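Local coordinates for DUF305 domain-containing protein (Deinococcus radiodurans R1, PDB 3BT5) that is of unknown function but folds into a helical bundle consistent with the ferritin-like clan to which its DUF305 family belongs, at residues V14-H19 with P132-L137; H24-D29 with I112-G117; Q51-E56 with V142-G147. All blocks are in the same frame, centred on the assembly; numbering follows the deposited sequence. Where two conformers were deposited one is given.

Contact 1 of 3, residues V14-H19 with P132-L137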
ATOM      1  N   VAL A  14       3.421   9.344  14.989  1.00 15.00           N
ATOM      2  CA  VAL A  14       3.891  10.171  13.878  1.00 15.84           C
ATOM      3  C   VAL A  14       4.652   9.297  12.867  1.00 14.71           C
ATOM      4  O   VAL A  14       4.393   9.354  11.652  1.00 15.01           O
ATOM      5  CB  VAL A  14       4.778  11.315  14.387  1.00 16.02           C
ATOM      6  CG1 VAL A  14       5.425  12.072  13.210  1.00 18.95           C
ATOM      7  CG2 VAL A  14       3.947  12.265  15.256  1.00 18.75           C
ATOM      8  N   GLN A  15       5.576   8.475  13.356  1.00 14.65           N
ATOM      9  CA  GLN A  15       6.343   7.648  12.431  1.00 15.11           C
ATOM     10  C   GLN A  15       5.441   6.661  11.680  1.00 13.32           C
ATOM     11  O   GLN A  15       5.637   6.405  10.482  1.00 13.74           O
ATOM     12  CB  GLN A  15       7.420   6.866  13.182  1.00 16.88           C
ATOM     13  CG  GLN A  15       8.105   5.832  12.255  1.00 21.38           C
ATOM     14  CD  GLN A  15       9.085   4.921  12.980  1.00 22.41           C
ATOM     15  OE1 GLN A  15       8.701   3.964  13.648  1.00 27.01           O
ATOM     16  NE2 GLN A  15      10.354   5.238  12.864  1.00 23.12           N
ATOM     17  N   PHE A  16       4.462   6.095  12.379  1.00 13.70           N
ATOM     18  CA  PHE A  16       3.532   5.148  11.752  1.00 13.81           C
ATOM     19  C   PHE A  16       2.828   5.807  10.565  1.00 13.11           C
ATOM     20  O   PHE A  16       2.786   5.262   9.458  1.00 13.68           O
ATOM     21  CB  PHE A  16       2.492   4.665  12.771  1.00 15.46           C
ATOM     22  CG  PHE A  16       1.382   3.895  12.154  1.00 16.74           C
ATOM     23  CD1 PHE A  16       1.614   2.622  11.636  1.00 17.34           C
ATOM     24  CD2 PHE A  16       0.123   4.454  12.049  1.00 20.43           C
ATOM     25  CE1 PHE A  16       0.579   1.926  11.009  1.00 19.35           C
ATOM     26  CE2 PHE A  16      -0.915   3.774  11.439  1.00 20.76           C
ATOM     27  CZ  PHE A  16      -0.685   2.492  10.929  1.00 20.80           C
ATOM     28  N   VAL A  17       2.280   7.000  10.774  1.00 12.98           N
ATOM     29  CA  VAL A  17       1.572   7.680   9.698  1.00 12.87           C
ATOM     30  C   VAL A  17       2.533   8.083   8.581  1.00 12.98           C
ATOM     31  O   VAL A  17       2.219   7.919   7.388  1.00 13.83           O
ATOM     32  CB  VAL A  17       0.740   8.863  10.250  1.00 13.96           C
ATOM     33  CG1 VAL A  17       0.055   9.642   9.109  1.00 15.88           C
ATOM     34  CG2 VAL A  17      -0.326   8.318  11.212  1.00 16.23           C
ATOM     35  N   GLN A  18       3.709   8.596   8.936  1.00 12.96           N
ATOM     36  CA  GLN A  18       4.676   8.967   7.899  1.00 13.72           C
ATOM     37  C   GLN A  18       5.040   7.750   7.041  1.00 13.57           C
ATOM     38  O   GLN A  18       5.093   7.821   5.802  1.00 14.74           O
ATOM     39  CB  GLN A  18       5.940   9.534   8.527  1.00 14.92           C
ATOM     40  CG  GLN A  18       5.740  10.927   9.107  1.00 15.39           C
ATOM     41  CD  GLN A  18       6.963  11.382   9.910  1.00 17.02           C
ATOM     42  OE1 GLN A  18       7.679  10.555  10.500  1.00 18.22           O
ATOM     43  NE2 GLN A  18       7.183  12.694   9.973  1.00 19.10           N
ATOM     44  N   HIS A  19       5.332   6.633   7.703  1.00 13.34           N
ATOM     45  CA  HIS A  19       5.710   5.438   6.960  1.00 13.75           C
ATOM     46  C   HIS A  19       4.572   4.880   6.146  1.00 13.46           C
ATOM     47  O   HIS A  19       4.777   4.445   4.988  1.00 13.79           O
ATOM     48  CB  HIS A  19       6.195   4.364   7.899  1.00 15.36           C
ATOM     49  CG  HIS A  19       7.586   4.587   8.393  1.00 15.99           C
ATOM     50  ND1 HIS A  19       8.143   3.811   9.391  1.00 20.34           N
ATOM     51  CD2 HIS A  19       8.540   5.467   8.017  1.00 20.35           C
ATOM     52  CE1 HIS A  19       9.384   4.216   9.612  1.00 23.37           C
ATOM     53  NE2 HIS A  19       9.651   5.222   8.798  1.00 22.98           N
ATOM     54  N   PRO A 132      -7.341   8.054  19.456  1.00 27.30           N
ATOM     55  CA  PRO A 132      -8.520   7.542  18.744  1.00 26.53           C
ATOM     56  C   PRO A 132      -8.489   7.609  17.210  1.00 25.63           C
ATOM     57  O   PRO A 132      -8.839   6.623  16.552  1.00 25.86           O
ATOM     58  CB  PRO A 132      -9.676   8.367  19.331  1.00 29.60           C
ATOM     59  CG  PRO A 132      -9.218   8.647  20.751  1.00 29.90           C
ATOM     60  CD  PRO A 132      -7.710   8.867  20.634  1.00 30.26           C
ATOM     61  N   GLU A 133      -8.090   8.740  16.633  1.00 25.01           N
ATOM     62  CA  GLU A 133      -8.094   8.855  15.172  1.00 24.34           C
ATOM     63  C   GLU A 133      -7.074   7.931  14.529  1.00 21.43           C
ATOM     64  O   GLU A 133      -7.265   7.477  13.387  1.00 22.12           O
ATOM     65  CB  GLU A 133      -7.833  10.289  14.729  1.00 26.01           C
ATOM     66  CG  GLU A 133      -6.490  10.865  15.190  1.00 24.84           C
ATOM     67  CD  GLU A 133      -6.299  12.302  14.728  1.00 25.19           C
ATOM     68  OE1 GLU A 133      -7.037  12.717  13.813  1.00 30.04           O
ATOM     69  OE2 GLU A 133      -5.432  13.018  15.262  1.00 26.02           O
ATOM     70  N   VAL A 134      -6.005   7.640  15.266  1.00 20.13           N
ATOM     71  CA  VAL A 134      -4.986   6.725  14.760  1.00 19.81           C
ATOM     72  C   VAL A 134      -5.521   5.308  14.850  1.00 19.56           C
ATOM     73  O   VAL A 134      -5.372   4.529  13.918  1.00 19.49           O
ATOM     74  CB  VAL A 134      -3.623   6.886  15.495  1.00 20.53           C
ATOM     75  CG1 VAL A 134      -2.616   5.826  15.040  1.00 22.59           C
ATOM     76  CG2 VAL A 134      -3.060   8.296  15.238  1.00 23.41           C
ATOM     77  N   GLU A 135      -6.205   4.982  15.947  1.00 22.03           N
ATOM     78  CA  GLU A 135      -6.801   3.656  16.066  1.00 23.87           C
ATOM     79  C   GLU A 135      -7.812   3.417  14.946  1.00 21.93           C
ATOM     80  O   GLU A 135      -7.854   2.336  14.349  1.00 21.73           O
ATOM     81  CB  GLU A 135      -7.475   3.463  17.445  1.00 26.64           C
ATOM     82  CG  GLU A 135      -7.952   2.022  17.636  1.00 34.98           C
ATOM     83  CD  GLU A 135      -8.742   1.789  18.905  1.00 39.36           C
ATOM     84  OE1 GLU A 135      -9.128   2.779  19.570  1.00 45.40           O
ATOM     85  OE2 GLU A 135      -8.982   0.600  19.225  1.00 48.54           O
ATOM     86  N   ARG A 136      -8.616   4.435  14.659  0.70 21.69           N
ATOM     87  CA  ARG A 136      -9.649   4.327  13.629  0.70 23.23           C
ATOM     88  C   ARG A 136      -8.994   4.067  12.274  0.70 20.15           C
ATOM     89  O   ARG A 136      -9.374   3.136  11.541  0.70 21.46           O
ATOM     90  CB  ARG A 136     -10.495   5.607  13.600  0.70 25.73           C
ATOM     91  CG  ARG A 136     -11.714   5.557  12.690  0.70 31.32           C
ATOM     92  CD  ARG A 136     -12.609   6.790  12.872  0.70 35.27           C
ATOM     93  NE  ARG A 136     -11.913   8.042  12.565  0.70 39.48           N
ATOM     94  CZ  ARG A 136     -11.625   8.990  13.458  0.70 41.30           C
ATOM     95  NH1 ARG A 136     -10.990  10.093  13.076  0.70 36.90           N
ATOM     96  NH2 ARG A 136     -11.972   8.843  14.733  0.70 43.36           N
ATOM     97  N   LEU A 137      -8.005   4.891  11.944  1.00 18.75           N
ATOM     98  CA  LEU A 137      -7.253   4.741  10.684  1.00 19.90           C
ATOM     99  C   LEU A 137      -6.626   3.353  10.587  1.00 17.73           C
ATOM    100  O   LEU A 137      -6.702   2.671   9.549  1.00 18.54           O
ATOM    101  CB  LEU A 137      -6.148   5.783  10.627  1.00 21.21           C
ATOM    102  CG  LEU A 137      -5.138   5.600   9.488  1.00 21.55           C
ATOM    103  CD1 LEU A 137      -5.818   5.892   8.154  1.00 25.08           C
ATOM    104  CD2 LEU A 137      -3.895   6.493   9.685  1.00 22.96           C
TER

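Contact 2 of 3, residues H24-D29 with I112-G117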
ATOM      1  N   HIS A  24       1.630   3.383   1.227  1.00 14.67           N
ATOM      2  CA  HIS A  24       0.473   3.462   0.355  1.00 14.30           C
ATOM      3  C   HIS A  24       0.838   4.057  -0.995  1.00 14.54           C
ATOM      4  O   HIS A  24       0.290   3.631  -2.038  1.00 15.98           O
ATOM      5  CB  HIS A  24      -0.594   4.341   0.999  1.00 14.24           C
ATOM      6  CG  HIS A  24      -1.555   3.608   1.888  1.00 15.52           C
ATOM      7  ND1 HIS A  24      -1.177   2.628   2.787  1.00 19.03           N
ATOM      8  CD2 HIS A  24      -2.898   3.750   2.022  1.00 17.33           C
ATOM      9  CE1 HIS A  24      -2.255   2.187   3.420  1.00 20.30           C
ATOM     10  NE2 HIS A  24      -3.307   2.858   2.981  1.00 18.11           N
ATOM     11  N   ALA A  25       1.698   5.071  -1.009  1.00 14.32           N
ATOM     12  CA  ALA A  25       2.031   5.705  -2.276  1.00 15.21           C
ATOM     13  C   ALA A  25       2.566   4.693  -3.278  1.00 14.74           C
ATOM     14  O   ALA A  25       2.334   4.822  -4.497  1.00 16.43           O
ATOM     15  CB  ALA A  25       3.029   6.822  -2.087  1.00 16.84           C
ATOM     16  N   GLN A  26       3.293   3.683  -2.793  1.00 14.45           N
ATOM     17  CA  GLN A  26       3.863   2.724  -3.732  1.00 15.64           C
ATOM     18  C   GLN A  26       2.777   1.902  -4.447  1.00 16.40           C
ATOM     19  O   GLN A  26       2.982   1.440  -5.578  1.00 16.39           O
ATOM     20  CB  GLN A  26       4.860   1.778  -3.084  1.00 14.91           C
ATOM     21  CG  GLN A  26       5.546   0.922  -4.151  1.00 19.26           C
ATOM     22  CD  GLN A  26       6.491  -0.079  -3.567  1.00 14.41           C
ATOM     23  OE1 GLN A  26       6.077  -1.007  -2.877  1.00 17.07           O
ATOM     24  NE2 GLN A  26       7.746   0.061  -3.899  1.00 19.42           N
ATOM     25  N   ALA A  27       1.642   1.698  -3.792  1.00 16.56           N
ATOM     26  CA  ALA A  27       0.559   0.952  -4.437  1.00 17.64           C
ATOM     27  C   ALA A  27       0.185   1.623  -5.765  1.00 18.70           C
ATOM     28  O   ALA A  27      -0.190   0.971  -6.736  1.00 18.45           O
ATOM     29  CB  ALA A  27      -0.671   0.827  -3.493  1.00 21.25           C
ATOM     30  N   LEU A  28       0.267   2.951  -5.795  1.00 19.02           N
ATOM     31  CA  LEU A  28      -0.017   3.701  -7.013  1.00 20.94           C
ATOM     32  C   LEU A  28       1.022   3.416  -8.117  1.00 21.05           C
ATOM     33  O   LEU A  28       0.655   3.292  -9.292  1.00 25.50           O
ATOM     34  CB  LEU A  28      -0.108   5.195  -6.692  1.00 23.40           C
ATOM     35  CG  LEU A  28      -1.388   5.799  -6.096  1.00 33.44           C
ATOM     36  CD1 LEU A  28      -2.276   4.870  -5.288  1.00 27.55           C
ATOM     37  CD2 LEU A  28      -1.127   7.118  -5.337  1.00 25.43           C
ATOM     38  N   ASP A  29       2.294   3.282  -7.731  1.00 20.89           N
ATOM     39  CA  ASP A  29       3.389   2.974  -8.662  1.00 19.74           C
ATOM     40  C   ASP A  29       3.213   1.559  -9.229  1.00 17.23           C
ATOM     41  O   ASP A  29       3.611   1.285 -10.356  1.00 19.38           O
ATOM     42  CB  ASP A  29       4.757   2.999  -7.948  1.00 22.17           C
ATOM     43  CG  ASP A  29       5.190   4.382  -7.509  1.00 30.20           C
ATOM     44  OD1 ASP A  29       4.725   5.363  -8.100  1.00 34.63           O
ATOM     45  OD2 ASP A  29       6.011   4.468  -6.562  1.00 30.01           O
ATOM     46  N   ILE A 112       0.126  -8.205  -3.102  1.00 13.66           N
ATOM     47  CA  ILE A 112      -0.183  -9.012  -1.926  1.00 14.49           C
ATOM     48  C   ILE A 112       0.883  -8.865  -0.843  1.00 15.13           C
ATOM     49  O   ILE A 112       0.554  -8.649   0.321  1.00 15.43           O
ATOM     50  CB  ILE A 112      -0.389 -10.513  -2.289  1.00 15.67           C
ATOM     51  CG1 ILE A 112      -1.692 -10.696  -3.080  1.00 16.44           C
ATOM     52  CG2 ILE A 112      -0.342 -11.397  -1.021  1.00 16.91           C
ATOM     53  CD1 ILE A 112      -1.735 -12.047  -3.838  1.00 16.74           C
ATOM     54  N   ARG A 113       2.158  -8.963  -1.215  1.00 14.86           N
ATOM     55  CA  ARG A 113       3.210  -8.871  -0.212  0.70 14.82           C
ATOM     56  C   ARG A 113       3.221  -7.477   0.414  1.00 14.70           C
ATOM     57  O   ARG A 113       3.413  -7.317   1.633  1.00 15.81           O
ATOM     58  CB  ARG A 113       4.569  -9.225  -0.843  0.70 16.37           C
ATOM     59  CG  ARG A 113       5.710  -9.400   0.172  0.70 17.24           C
ATOM     60  CD  ARG A 113       7.048  -9.595  -0.536  0.70 20.48           C
ATOM     61  NE  ARG A 113       7.392  -8.422  -1.328  0.70 22.74           N
ATOM     62  CZ  ARG A 113       8.258  -8.387  -2.338  0.70 21.97           C
ATOM     63  NH1 ARG A 113       8.878  -9.477  -2.779  0.70 29.97           N
ATOM     64  NH2 ARG A 113       8.482  -7.260  -2.928  0.70 16.12           N
ATOM     65  N   HIS A 114       3.007  -6.476  -0.424  1.00 14.96           N
ATOM     66  CA  HIS A 114       2.896  -5.100   0.009  1.00 15.06           C
ATOM     67  C   HIS A 114       1.797  -4.947   1.068  1.00 13.80           C
ATOM     68  O   HIS A 114       2.018  -4.377   2.155  1.00 14.91           O
ATOM     69  CB  HIS A 114       2.629  -4.261  -1.235  1.00 15.46           C
ATOM     70  CG  HIS A 114       2.209  -2.861  -0.985  1.00 14.61           C
ATOM     71  ND1 HIS A 114       0.922  -2.528  -0.631  1.00 16.70           N
ATOM     72  CD2 HIS A 114       2.904  -1.694  -1.062  1.00 17.06           C
ATOM     73  CE1 HIS A 114       0.836  -1.216  -0.496  1.00 17.87           C
ATOM     74  NE2 HIS A 114       2.025  -0.687  -0.757  1.00 16.73           N
ATOM     75  N   HIS A 115       0.617  -5.490   0.785  1.00 14.39           N
ATOM     76  CA  HIS A 115      -0.487  -5.374   1.721  1.00 13.43           C
ATOM     77  C   HIS A 115      -0.238  -6.182   3.004  1.00 14.23           C
ATOM     78  O   HIS A 115      -0.632  -5.760   4.085  1.00 15.77           O
ATOM     79  CB  HIS A 115      -1.768  -5.890   1.046  1.00 15.33           C
ATOM     80  CG  HIS A 115      -2.443  -4.887   0.153  1.00 14.88           C
ATOM     81  ND1 HIS A 115      -1.760  -3.864  -0.488  1.00 16.35           N
ATOM     82  CD2 HIS A 115      -3.749  -4.740  -0.180  1.00 17.16           C
ATOM     83  CE1 HIS A 115      -2.629  -3.121  -1.163  1.00 17.51           C
ATOM     84  NE2 HIS A 115      -3.845  -3.645  -1.007  1.00 17.91           N
ATOM     85  N   GLN A 116       0.404  -7.337   2.892  1.00 14.85           N
ATOM     86  CA  GLN A 116       0.775  -8.097   4.085  1.00 15.63           C
ATOM     87  C   GLN A 116       1.702  -7.271   4.963  1.00 15.20           C
ATOM     88  O   GLN A 116       1.583  -7.307   6.181  1.00 16.27           O
ATOM     89  CB  GLN A 116       1.405  -9.449   3.711  1.00 16.99           C
ATOM     90  CG  GLN A 116       0.393 -10.375   3.048  1.00 18.28           C
ATOM     91  CD  GLN A 116       1.019 -11.597   2.419  1.00 19.65           C
ATOM     92  OE1 GLN A 116       2.158 -11.552   1.968  1.00 21.89           O
ATOM     93  NE2 GLN A 116       0.252 -12.688   2.337  1.00 23.45           N
ATOM     94  N   GLY A 117       2.635  -6.542   4.364  1.00 15.46           N
ATOM     95  CA  GLY A 117       3.522  -5.698   5.174  1.00 15.15           C
ATOM     96  C   GLY A 117       2.750  -4.574   5.844  1.00 14.48           C
ATOM     97  O   GLY A 117       2.992  -4.266   7.021  1.00 15.59           O
TER

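Contact 3 of 3, residues Q51-E56 with V142-G147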
ATOM      1  N   GLN A  51      -6.051   1.576  -6.395  0.50 12.37           N
ATOM      2  CA  GLN A  51      -5.581   2.951  -6.437  0.50 20.91           C
ATOM      3  C   GLN A  51      -6.542   3.860  -5.669  0.50 14.45           C
ATOM      4  O   GLN A  51      -6.134   4.704  -4.869  0.50 14.76           O
ATOM      5  CB  GLN A  51      -5.468   3.431  -7.884  0.50 25.76           C
ATOM      6  CG  GLN A  51      -4.919   4.834  -8.006  0.50 30.60           C
ATOM      7  CD  GLN A  51      -5.260   5.470  -9.326  0.50 34.79           C
ATOM      8  OE1 GLN A  51      -4.872   4.976 -10.387  0.50 37.62           O
ATOM      9  NE2 GLN A  51      -5.982   6.576  -9.276  0.50 34.53           N
ATOM     10  N   LEU A  52      -7.833   3.678  -5.906  1.00 20.26           N
ATOM     11  CA  LEU A  52      -8.805   4.545  -5.265  1.00 21.18           C
ATOM     12  C   LEU A  52      -8.860   4.360  -3.748  1.00 19.63           C
ATOM     13  O   LEU A  52      -8.920   5.327  -2.975  1.00 20.04           O
ATOM     14  CB  LEU A  52     -10.184   4.328  -5.900  1.00 25.45           C
ATOM     15  CG  LEU A  52     -10.271   4.895  -7.327  1.00 33.05           C
ATOM     16  CD1 LEU A  52     -11.596   4.541  -8.005  1.00 36.95           C
ATOM     17  CD2 LEU A  52     -10.028   6.425  -7.344  1.00 38.42           C
ATOM     18  N   SER A  53      -8.802   3.119  -3.300  1.00 19.04           N
ATOM     19  CA  SER A  53      -8.865   2.878  -1.861  0.70 19.82           C
ATOM     20  C   SER A  53      -7.603   3.361  -1.167  1.00 18.16           C
ATOM     21  O   SER A  53      -7.671   3.953  -0.079  1.00 19.07           O
ATOM     22  CB  SER A  53      -9.058   1.402  -1.566  0.70 22.41           C
ATOM     23  OG  SER A  53      -7.872   0.710  -1.905  0.70 24.95           O
ATOM     24  N   GLN A  54      -6.445   3.144  -1.773  1.00 17.07           N
ATOM     25  CA  GLN A  54      -5.200   3.601  -1.158  0.70 16.54           C
ATOM     26  C   GLN A  54      -5.166   5.128  -1.111  1.00 16.56           C
ATOM     27  O   GLN A  54      -4.755   5.715  -0.110  1.00 17.35           O
ATOM     28  CB  GLN A  54      -3.990   3.051  -1.922  0.70 16.45           C
ATOM     29  CG  GLN A  54      -3.800   1.531  -1.817  0.70 21.26           C
ATOM     30  CD  GLN A  54      -2.977   1.121  -0.588  0.70 23.16           C
ATOM     31  OE1 GLN A  54      -1.755   1.321  -0.535  0.70 23.25           O
ATOM     32  NE2 GLN A  54      -3.642   0.544   0.399  0.70 26.34           N
ATOM     33  N   ARG A  55      -5.613   5.783  -2.189  1.00 16.29           N
ATOM     34  CA  ARG A  55      -5.615   7.243  -2.192  1.00 16.40           C
ATOM     35  C   ARG A  55      -6.530   7.843  -1.107  1.00 16.21           C
ATOM     36  O   ARG A  55      -6.200   8.872  -0.512  1.00 17.87           O
ATOM     37  CB  ARG A  55      -5.989   7.768  -3.583  1.00 17.79           C
ATOM     38  CG  ARG A  55      -4.850   7.635  -4.567  1.00 18.64           C
ATOM     39  CD  ARG A  55      -5.268   7.997  -5.980  1.00 21.89           C
ATOM     40  NE  ARG A  55      -5.620   9.408  -6.080  1.00 23.28           N
ATOM     41  CZ  ARG A  55      -5.791  10.045  -7.230  1.00 27.61           C
ATOM     42  NH1 ARG A  55      -5.601   9.392  -8.371  1.00 30.74           N
ATOM     43  NH2 ARG A  55      -6.133  11.334  -7.244  1.00 28.83           N
ATOM     44  N   GLU A  56      -7.677   7.218  -0.861  1.00 17.70           N
ATOM     45  CA  GLU A  56      -8.583   7.703   0.183  1.00 17.36           C
ATOM     46  C   GLU A  56      -7.877   7.683   1.531  1.00 18.92           C
ATOM     47  O   GLU A  56      -7.964   8.628   2.313  1.00 18.96           O
ATOM     48  CB  GLU A  56      -9.829   6.830   0.251  1.00 21.09           C
ATOM     49  CG  GLU A  56     -10.856   7.309   1.275  1.00 24.81           C
ATOM     50  CD  GLU A  56     -11.992   6.300   1.514  1.00 33.08           C
ATOM     51  OE1 GLU A  56     -12.110   5.311   0.756  1.00 41.02           O
ATOM     52  OE2 GLU A  56     -12.769   6.501   2.476  1.00 44.60           O
ATOM     53  N   VAL A 142      -6.306  -2.092   8.101  1.00 17.87           N
ATOM     54  CA  VAL A 142      -6.240  -3.545   8.218  1.00 18.11           C
ATOM     55  C   VAL A 142      -7.409  -4.177   7.454  1.00 19.80           C
ATOM     56  O   VAL A 142      -7.233  -5.114   6.684  1.00 20.05           O
ATOM     57  CB  VAL A 142      -6.192  -4.027   9.707  1.00 20.13           C
ATOM     58  CG1 VAL A 142      -6.380  -5.558   9.819  1.00 24.27           C
ATOM     59  CG2 VAL A 142      -4.889  -3.613  10.369  1.00 24.25           C
ATOM     60  N   VAL A 143      -8.607  -3.646   7.659  1.00 18.92           N
ATOM     61  CA  VAL A 143      -9.789  -4.209   7.001  1.00 20.28           C
ATOM     62  C   VAL A 143      -9.653  -4.140   5.471  1.00 19.45           C
ATOM     63  O   VAL A 143      -9.905  -5.115   4.753  1.00 21.69           O
ATOM     64  CB  VAL A 143     -11.065  -3.452   7.483  1.00 23.54           C
ATOM     65  CG1 VAL A 143     -12.270  -3.750   6.593  1.00 26.33           C
ATOM     66  CG2 VAL A 143     -11.391  -3.858   8.898  1.00 26.45           C
ATOM     67  N   THR A 144      -9.273  -2.971   4.977  1.00 21.42           N
ATOM     68  CA  THR A 144      -9.185  -2.755   3.549  1.00 23.00           C
ATOM     69  C   THR A 144      -8.082  -3.631   2.941  1.00 20.13           C
ATOM     70  O   THR A 144      -8.280  -4.256   1.873  1.00 22.01           O
ATOM     71  CB  THR A 144      -8.960  -1.265   3.255  1.00 28.12           C
ATOM     72  OG1 THR A 144     -10.108  -0.537   3.719  1.00 30.36           O
ATOM     73  CG2 THR A 144      -8.779  -1.032   1.759  1.00 32.47           C
ATOM     74  N   GLN A 145      -6.935  -3.708   3.611  1.00 18.97           N
ATOM     75  CA  GLN A 145      -5.807  -4.488   3.070  1.00 18.89           C
ATOM     76  C   GLN A 145      -6.223  -5.946   2.999  1.00 16.94           C
ATOM     77  O   GLN A 145      -5.900  -6.625   2.024  1.00 16.75           O
ATOM     78  CB  GLN A 145      -4.565  -4.465   3.987  1.00 22.15           C
ATOM     79  CG  GLN A 145      -3.887  -3.192   4.293  1.00 27.86           C
ATOM     80  CD  GLN A 145      -3.701  -2.420   3.086  1.00 24.17           C
ATOM     81  OE1 GLN A 145      -4.483  -1.511   2.808  1.00 36.95           O
ATOM     82  NE2 GLN A 145      -2.668  -2.765   2.304  1.00 24.13           N
ATOM     83  N   ARG A 146      -6.869  -6.435   4.054  1.00 17.03           N
ATOM     84  CA  ARG A 146      -7.225  -7.839   4.097  0.70 17.48           C
ATOM     85  C   ARG A 146      -8.275  -8.175   3.034  1.00 16.79           C
ATOM     86  O   ARG A 146      -8.207  -9.243   2.432  1.00 19.06           O
ATOM     87  CB  ARG A 146      -7.675  -8.251   5.509  0.70 19.53           C
ATOM     88  CG  ARG A 146      -6.512  -8.397   6.501  0.70 23.14           C
ATOM     89  CD  ARG A 146      -6.972  -8.787   7.922  0.70 25.45           C
ATOM     90  NE  ARG A 146      -5.837  -9.182   8.763  0.70 29.26           N
ATOM     91  CZ  ARG A 146      -5.876  -9.266  10.096  0.70 26.18           C
ATOM     92  NH1 ARG A 146      -6.976  -8.931  10.743  0.70 35.40           N
ATOM     93  NH2 ARG A 146      -4.802  -9.633  10.774  0.70 36.48           N
ATOM     94  N   GLY A 147      -9.231  -7.272   2.803  1.00 18.21           N
ATOM     95  CA  GLY A 147     -10.194  -7.492   1.724  1.00 18.68           C
ATOM     96  C   GLY A 147      -9.485  -7.580   0.379  1.00 17.15           C
ATOM     97  O   GLY A 147      -9.754  -8.470  -0.426  1.00 17.81           O
TER

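Contact 1 of 3, residues V14-H19 with P132-L137
F16 and V17 on helix 11-37 face V134 and L137 on helix 132-158 across two segments that run in broadly the same direction, their axes 37° apart and 11.7 Å distant, with the V17 and V134 CA atoms the nearest pair at 8.3 Å. Backbones so far apart meet through side-chain ends alone. L137 CD2 meets both residues of helix 11-37: this methyl lies 4.4 Å from F16 CE2 and, methyl against methyl, 4.3 Å from V17 CG2. The F16 ring swings toward the second helix because its CG is anti to the backbone N (chi1 170°), and this brings its CD2 to 4.3 Å from V134 CG1. All four residues are buried, but the approaches are no closer than ordinary apolar packing. W68 of helix 41-68 lies against both V17 and V134, while T122 of helix 100-122 touches F16, so the other two long helices help line the same apolar layer. Two roughly parallel helices meeting across the bundle interior, with the remaining pair flanking them, is the diagonal pairing of the first and last long helices of a four-helix bundle, consistent with the ferritin-like clan.

Contact 2 of 3, residues H24-D29 with I112-G117
H114 ND1, on the imidazole that meets Q26 and A27 across this contact, is hydrogen-bonded to H115 ND1 at 3.0 Å. The bond is fairly straight (158°), and each nitrogen lies at the edge of the other ring, in its plane. At the far side of the H114 ring, NE2 bonds to the carbonyl oxygen of H23, one residue before the segment on helix 11-37. Held through both nitrogens, the buried ring has little scope to rotate. Its CG is anti to the backbone N (chi1 168°), which carries the imidazole toward helix 11-37. There CE1 meets the methyl CB of A27 at 3.9 Å, a small side chain that lets the ring come close to the helix backbone. The extended Q26 side chain slides past H114 in the opposite direction and brings OE1 to the ring edge, 3.7 Å from H114 CD2. The amide and ring planes are 40° apart, and OE1 has its polar partner in A87 N. With an alanine in place of H114, the H23 carbonyl and H115 ND1 would probably both lose a partner, and a gap would be likely to open beside A27. Near the centre of the chain, H114 fills the space between antiparallel helices 11-37 and 100-122, while H115 turns to helix 132-158, where its NE2 bonds to E148 OE1, and H24 turns to Q57 on helix 41-68.

Contact 3 of 3, residues Q51-E56 with V142-G147
Q54 and Q145 both start with CG anti to the carbonyl carbon (chi1 -68° and -62°) and then bend at the second side-chain torsion, and these folds turn two amides that leave their helices obliquely toward each other between antiparallel helices 41-68 and 132-158. This is an adjacent pair of a four-helix bundle, consistent with the ferritin-like clan, joined here by small and polar residues. The two side chains cross at about a right angle. For the Q54 conformer described, one of two deposited, NE2 stands 3.3 Å from Q145 OE1, and the amide planes are inclined by 47°. Both glutamines are buried: Q54 also packs against H24 and A27 of helix 11-37 and H114 of helix 100-122, and Q145 against H115 and V119 of helix 100-122. Nearer the outside, S53 and T144 have the closest CA atoms of the two segments, 7.8 Å apart. The polar ends of this pair have other partners: in the S53 conformer described, one of two deposited, OG bonds to E148 OE2 on helix 132-158, while T144 OG1 bonds to the carbonyl of Q140 in its own helix. The bond to E148 ties the two helices together one turn along from T144. With OG1 turned back in this way, T144 presents its methyl to helix 41-68, and CG2 lies 4.1 Å from S53 CB.

The three contacts join different pairs among the four long helices. Contact 1 spans a diagonal of the bundle, helix 11-37 with helix 132-158, and its buried interface is wholly apolar. Contacts 2 and 3 join antiparallel neighbours, helix 11-37 with 100-122 and helix 41-68 with 132-158. Contact 2, at the chain centre, is rich in histidine; contact 3 is partly buried, with glutamines inside and S53 and T144 further out. These two touch, their centres about 10 Å apart, with Q54 OE1 3.6 Å from H114 CE1. E148 also links them, bonding to H115 and S53. Contact 1 lies toward one end, its centre about 17 Å from that of contact 2.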